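PDB 4DXF: staphylococcal enterotoxin-like toxin from Staphylococcus aureus, which binds carbohydrate, probably sialylated host glycans, as a secreted staphylococcal superantigen-like protein. Local coordinates for residues F46-L60 with N86-T98. Residues are numbered along the deposited sequence; the frame is centred on the assembly and turned at random.
Sequences FMNVVPDYFIYKIAL and NYNLEKYSVGGIT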
loop_
_atom_site.group_PDB
_atom_site.type_symbol
_atom_site.label_atom_id
_atom_site.label_comp_id
_atom_site.label_asym_id
_atom_site.label_seq_id
_atom_site.Cartn_x
_atom_site.Cartn_y
_atom_site.Cartn_z
ATOM N N PHE A 46 12.210 -14.105 1.718
ATOM C CA PHE A 46 12.257 -12.756 2.292
ATOM C C PHE A 46 13.372 -11.981 1.624
ATOM O O PHE A 46 14.384 -12.542 1.225
ATOM C CB PHE A 46 12.468 -12.749 3.781
ATOM C CG PHE A 46 11.340 -13.442 4.556
ATOM C CD1 PHE A 46 10.149 -12.780 4.805
ATOM C CD2 PHE A 46 11.489 -14.754 4.987
ATOM C CE1 PHE A 46 9.071 -13.403 5.489
ATOM C CE2 PHE A 46 10.423 -15.405 5.667
ATOM C CZ PHE A 46 9.234 -14.714 5.923
ATOM N N MET A 47 13.124 -10.702 1.451
ATOM C CA MET A 47 14.189 -9.732 1.130
ATOM C C MET A 47 14.547 -9.024 2.440
ATOM O O MET A 47 13.684 -8.396 3.094
ATOM C CB MET A 47 13.699 -8.723 0.043
ATOM C CG MET A 47 14.852 -7.649 -0.238
ATOM S SD MET A 47 14.450 -6.499 -1.469
ATOM C CE MET A 47 14.513 -7.400 -2.953
ATOM N N ASN A 48 15.821 -9.083 2.838
ATOM C CA ASN A 48 16.291 -8.436 4.060
ATOM C C ASN A 48 16.748 -7.004 3.701
ATOM O O ASN A 48 17.521 -6.815 2.764
ATOM C CB ASN A 48 17.474 -9.215 4.656
ATOM C CG ASN A 48 17.042 -10.566 5.213
ATOM O OD1 ASN A 48 16.453 -10.637 6.306
ATOM N ND2 ASN A 48 17.187 -11.585 4.403
ATOM N N VAL A 49 16.257 -6.030 4.429
ATOM C CA VAL A 49 16.726 -4.635 4.311
ATOM C C VAL A 49 17.210 -4.136 5.643
ATOM O O VAL A 49 16.596 -4.377 6.715
ATOM C CB VAL A 49 15.614 -3.731 3.845
ATOM C CG1 VAL A 49 16.177 -2.303 3.564
ATOM C CG2 VAL A 49 15.013 -4.301 2.665
ATOM N N VAL A 50 18.342 -3.391 5.646
ATOM C CA VAL A 50 18.920 -3.083 6.905
ATOM C C VAL A 50 19.211 -1.558 6.912
ATOM O O VAL A 50 20.327 -1.113 6.662
ATOM C CB VAL A 50 20.259 -3.903 7.142
ATOM C CG1 VAL A 50 20.792 -3.626 8.536
ATOM C CG2 VAL A 50 20.026 -5.429 6.945
ATOM N N PRO A 51 18.198 -0.756 7.180
ATOM C CA PRO A 51 18.401 0.712 7.085
ATOM C C PRO A 51 18.860 1.338 8.401
ATOM O O PRO A 51 19.321 2.509 8.392
ATOM C CB PRO A 51 16.991 1.184 6.728
ATOM C CG PRO A 51 16.152 0.294 7.668
ATOM C CD PRO A 51 16.806 -1.104 7.533
ATOM N N ASP A 52 18.781 0.596 9.526
ATOM C CA ASP A 52 19.074 1.073 10.852
ATOM C C ASP A 52 19.724 -0.077 11.630
ATOM O O ASP A 52 20.489 -0.857 11.007
ATOM C CB ASP A 52 17.800 1.597 11.538
ATOM C CG ASP A 52 16.643 0.601 11.455
ATOM O OD1 ASP A 52 16.914 -0.581 11.239
ATOM O OD2 ASP A 52 15.433 1.014 11.537
ATOM N N TYR A 53 19.426 -0.211 12.923
ATOM C CA TYR A 53 19.972 -1.361 13.706
ATOM C C TYR A 53 19.147 -2.661 13.603
ATOM O O TYR A 53 19.528 -3.697 14.156
ATOM C CB TYR A 53 20.287 -0.981 15.137
ATOM C CG TYR A 53 21.630 -0.307 15.209
ATOM C CD1 TYR A 53 21.734 1.095 15.327
ATOM C CD2 TYR A 53 22.802 -1.071 15.104
ATOM C CE1 TYR A 53 23.025 1.735 15.373
ATOM C CE2 TYR A 53 24.068 -0.447 15.143
ATOM C CZ TYR A 53 24.148 0.932 15.266
ATOM O OH TYR A 53 25.379 1.494 15.295
ATOM N N PHE A 54 18.072 -2.622 12.851
ATOM C CA PHE A 54 17.238 -3.797 12.598
ATOM C C PHE A 54 17.377 -4.434 11.216
ATOM O O PHE A 54 17.581 -3.785 10.139
ATOM C CB PHE A 54 15.745 -3.436 12.823
ATOM C CG PHE A 54 15.450 -2.957 14.226
ATOM C CD1 PHE A 54 15.215 -3.882 15.263
ATOM C CD2 PHE A 54 15.437 -1.595 14.523
ATOM C CE1 PHE A 54 14.952 -3.439 16.595
ATOM C CE2 PHE A 54 15.150 -1.124 15.822
ATOM C CZ PHE A 54 14.905 -2.054 16.876
ATOM N N ILE A 55 17.168 -5.744 11.185
ATOM C CA ILE A 55 17.034 -6.362 9.904
ATOM C C ILE A 55 15.546 -6.539 9.565
ATOM O O ILE A 55 14.849 -7.340 10.248
ATOM C CB ILE A 55 17.759 -7.749 9.912
ATOM C CG1 ILE A 55 19.223 -7.635 10.400
ATOM C CG2 ILE A 55 17.685 -8.389 8.617
ATOM C CD1 ILE A 55 19.942 -9.039 10.389
ATOM N N TYR A 56 15.055 -5.813 8.574
ATOM C CA TYR A 56 13.657 -5.957 8.154
ATOM C C TYR A 56 13.468 -7.060 7.190
ATOM O O TYR A 56 14.137 -7.183 6.166
ATOM C CB TYR A 56 12.991 -4.656 7.653
ATOM C CG TYR A 56 13.044 -3.536 8.606
ATOM C CD1 TYR A 56 14.239 -2.891 8.901
ATOM C CD2 TYR A 56 11.859 -3.065 9.261
ATOM C CE1 TYR A 56 14.287 -1.834 9.839
ATOM C CE2 TYR A 56 11.911 -2.005 10.176
ATOM C CZ TYR A 56 13.094 -1.380 10.433
ATOM O OH TYR A 56 13.139 -0.362 11.322
ATOM N N LYS A 57 12.534 -7.975 7.542
ATOM C CA LYS A 57 12.271 -9.107 6.672
ATOM C C LYS A 57 11.068 -8.822 5.823
ATOM O O LYS A 57 9.928 -8.763 6.351
ATOM C CB LYS A 57 11.953 -10.351 7.521
ATOM C CG LYS A 57 13.074 -10.736 8.499
ATOM C CD LYS A 57 13.807 -11.927 8.010
ATOM C CE LYS A 57 14.900 -12.155 9.044
ATOM N NZ LYS A 57 16.146 -12.232 8.316
ATOM N N ILE A 58 11.261 -8.683 4.539
ATOM C CA ILE A 58 10.182 -8.306 3.633
ATOM C C ILE A 58 9.688 -9.527 2.851
ATOM O O ILE A 58 10.351 -10.058 1.907
ATOM C CB ILE A 58 10.553 -7.119 2.632
ATOM C CG1 ILE A 58 11.240 -5.910 3.338
ATOM C CG2 ILE A 58 9.360 -6.683 1.633
ATOM C CD1 ILE A 58 10.337 -5.232 4.472
ATOM N N ALA A 59 8.475 -10.011 3.212
ATOM C CA ALA A 59 7.940 -11.120 2.429
ATOM C C ALA A 59 7.817 -10.981 0.927
ATOM O O ALA A 59 7.250 -10.011 0.375
ATOM C CB ALA A 59 6.564 -11.627 3.071
ATOM N N LEU A 60 8.343 -11.975 0.199
ATOM C CA LEU A 60 8.242 -11.976 -1.255
ATOM C C LEU A 60 6.994 -12.750 -1.703
ATOM O O LEU A 60 6.982 -13.991 -1.744
ATOM C CB LEU A 60 9.486 -12.558 -1.899
ATOM C CG LEU A 60 10.737 -11.782 -1.413
ATOM C CD1 LEU A 60 12.077 -12.491 -1.762
ATOM C CD2 LEU A 60 10.722 -10.367 -2.059
ATOM N N ASN A 86 3.356 -15.308 11.531
ATOM C CA ASN A 86 3.467 -16.706 11.980
ATOM C C ASN A 86 4.856 -17.279 11.739
ATOM O O ASN A 86 5.043 -18.515 11.739
ATOM C CB ASN A 86 2.475 -17.573 11.214
ATOM C CG ASN A 86 1.033 -17.185 11.470
ATOM O OD1 ASN A 86 0.251 -16.987 10.538
ATOM N ND2 ASN A 86 0.683 -17.045 12.729
ATOM N N TYR A 87 5.825 -16.393 11.481
ATOM C CA TYR A 87 7.168 -16.851 11.160
ATOM C C TYR A 87 8.107 -16.565 12.300
ATOM O O TYR A 87 9.323 -16.745 12.162
ATOM C CB TYR A 87 7.697 -16.203 9.861
ATOM C CG TYR A 87 6.869 -16.456 8.639
ATOM C CD1 TYR A 87 7.001 -17.635 7.915
ATOM C CD2 TYR A 87 5.931 -15.508 8.188
ATOM C CE1 TYR A 87 6.229 -17.889 6.776
ATOM C CE2 TYR A 87 5.169 -15.754 7.030
ATOM C CZ TYR A 87 5.318 -16.961 6.350
ATOM O OH TYR A 87 4.558 -17.207 5.203
ATOM N N ASN A 88 7.544 -16.116 13.416
ATOM C CA ASN A 88 8.303 -15.640 14.567
ATOM C C ASN A 88 9.371 -14.569 14.198
ATOM O O ASN A 88 10.493 -14.590 14.689
ATOM C CB ASN A 88 8.878 -16.811 15.403
ATOM C CG ASN A 88 9.223 -16.404 16.852
ATOM O OD1 ASN A 88 8.447 -15.716 17.532
ATOM N ND2 ASN A 88 10.400 -16.837 17.326
ATOM N N LEU A 89 8.995 -13.603 13.360
ATOM C CA LEU A 89 9.956 -12.544 12.958
ATOM C C LEU A 89 9.640 -11.223 13.615
ATOM O O LEU A 89 8.481 -10.837 13.686
ATOM C CB LEU A 89 9.922 -12.396 11.459
ATOM C CG LEU A 89 10.416 -13.603 10.691
ATOM C CD1 LEU A 89 10.198 -13.353 9.209
ATOM C CD2 LEU A 89 11.934 -13.905 11.025
ATOM N N GLU A 90 10.654 -10.534 14.128
ATOM C CA GLU A 90 10.423 -9.332 14.898
ATOM C C GLU A 90 9.927 -8.136 14.014
ATOM O O GLU A 90 9.092 -7.299 14.431
ATOM C CB GLU A 90 11.728 -8.992 15.602
ATOM C CG GLU A 90 11.728 -7.804 16.555
ATOM C CD GLU A 90 13.139 -7.477 17.105
ATOM O OE1 GLU A 90 14.133 -8.205 16.752
ATOM O OE2 GLU A 90 13.244 -6.481 17.877
ATOM N N LYS A 91 10.516 -8.060 12.829
ATOM C CA LYS A 91 10.309 -6.955 11.860
ATOM C C LYS A 91 9.986 -7.553 10.531
ATOM O O LYS A 91 10.829 -8.058 9.785
ATOM C CB LYS A 91 11.571 -6.070 11.786
ATOM C CG LYS A 91 11.982 -5.547 13.087
ATOM C CD LYS A 91 11.122 -4.354 13.553
ATOM C CE LYS A 91 11.668 -3.739 14.804
ATOM N NZ LYS A 91 10.817 -2.606 15.232
ATOM N N TYR A 92 8.701 -7.519 10.223
ATOM C CA TYR A 92 8.168 -8.207 9.143
ATOM C C TYR A 92 7.135 -7.283 8.528
ATOM O O TYR A 92 6.371 -6.619 9.268
ATOM C CB TYR A 92 7.479 -9.478 9.718
ATOM C CG TYR A 92 6.580 -10.170 8.800
ATOM C CD1 TYR A 92 5.211 -9.809 8.731
ATOM C CD2 TYR A 92 7.007 -11.255 8.036
ATOM C CE1 TYR A 92 4.316 -10.465 7.870
ATOM C CE2 TYR A 92 6.123 -11.879 7.139
ATOM C CZ TYR A 92 4.769 -11.484 7.105
ATOM O OH TYR A 92 3.906 -12.156 6.280
ATOM N N SER A 93 7.126 -7.293 7.211
ATOM C CA SER A 93 6.241 -6.581 6.301
ATOM C C SER A 93 6.045 -7.312 4.969
ATOM O O SER A 93 6.863 -8.181 4.539
ATOM C CB SER A 93 6.709 -5.104 6.164
ATOM O OG SER A 93 5.868 -4.384 5.340
ATOM N N VAL A 94 4.951 -7.028 4.270
ATOM C CA VAL A 94 4.597 -7.793 3.101
ATOM C C VAL A 94 4.595 -6.993 1.815
ATOM O O VAL A 94 3.842 -6.017 1.723
ATOM C CB VAL A 94 3.178 -8.434 3.298
ATOM C CG1 VAL A 94 2.845 -9.224 2.075
ATOM C CG2 VAL A 94 3.215 -9.282 4.555
ATOM N N GLY A 95 5.433 -7.348 0.816
ATOM C CA GLY A 95 5.367 -6.659 -0.480
ATOM C C GLY A 95 5.951 -5.236 -0.359
ATOM O O GLY A 95 6.751 -5.016 0.545
ATOM N N GLY A 96 5.491 -4.326 -1.245
ATOM C CA GLY A 96 5.832 -2.901 -1.140
ATOM C C GLY A 96 7.214 -2.599 -1.695
ATOM O O GLY A 96 7.761 -1.526 -1.414
ATOM N N ILE A 97 7.773 -3.538 -2.466
ATOM C CA ILE A 97 9.193 -3.299 -3.007
ATOM C C ILE A 97 9.113 -2.720 -4.331
ATOM O O ILE A 97 8.383 -3.267 -5.220
ATOM C CB ILE A 97 9.978 -4.648 -3.112
ATOM C CG1 ILE A 97 9.984 -5.313 -1.771
ATOM C CG2 ILE A 97 11.434 -4.339 -3.577
ATOM C CD1 ILE A 97 10.406 -6.806 -1.785
ATOM N N THR A 98 9.890 -1.610 -4.573
ATOM C CA THR A 98 9.832 -0.951 -5.842
ATOM C C THR A 98 11.321 -0.545 -6.242
ATOM O O THR A 98 12.160 -0.623 -5.416
ATOM C CB THR A 98 9.052 0.400 -5.818
ATOM O OG1 THR A 98 9.502 1.240 -4.801
ATOM C CG2 THR A 98 7.494 0.093 -5.541
HETATM O O HOH W 1 11.316 -0.314 13.493
#
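Lys91 NZ is gripped on two sides. A water 2.9 Å from Lys91 NZ accepts from it and donates to Tyr56 OH, and the ring of Phe54 offers a cation-pi face. Lys91 NZ lies 4.4 Å from the centroid of the Phe54 ring, only 8° off the ring normal. Lys91 CE packs on the same ring, 3.6 Å from Phe54 CD1. The bend at chi2 (-78°) lets the lysine chain run beside Tyr56, in the same direction, before it reaches Phe54. Tyr56 OH in turn donates to the syn lone pair of Asp52 OD2. Asp52 OD1 accepts from Phe54 N in an Asx turn. One aspartate thus ties down both aromatic residues that Lys91 meets. Glu90 OE2 comes to the edge of the Phe54 ring, its carboxylate plane nearly perpendicular to it.

Backbone bonds join strands 56-59 and 92-94 in parallel. Lys57 N donates to Lys91 O at 2.8 Å and Ala59 N to Ser93 O at 2.8 Å. The returning bonds, from Ser93 N and Gly95 N, are longer.

On the face of Lys57 and Ala59, Leu89 CD1 sits over the Phe46 ring, 3.7 Å from Phe46 CZ. The edge of that ring points into the face of Tyr87 in a T-shaped pair, with planes at 84°. Phe46 CE1 also meets the edge of Tyr92, 3.7 Å from CE2. On the other face, Ile97 CD1 touches both Ile58 CG2 and Leu60 CD2, which lie at roughly a right angle as seen from it, with Met47 SD farther off.

Strand 46-49 pairs antiparallel with 56-59 as a hairpin, and strand 76-80 flanks 92-99 on its other side. This mixed sheet belongs to the OB-fold domain of the superantigen fold.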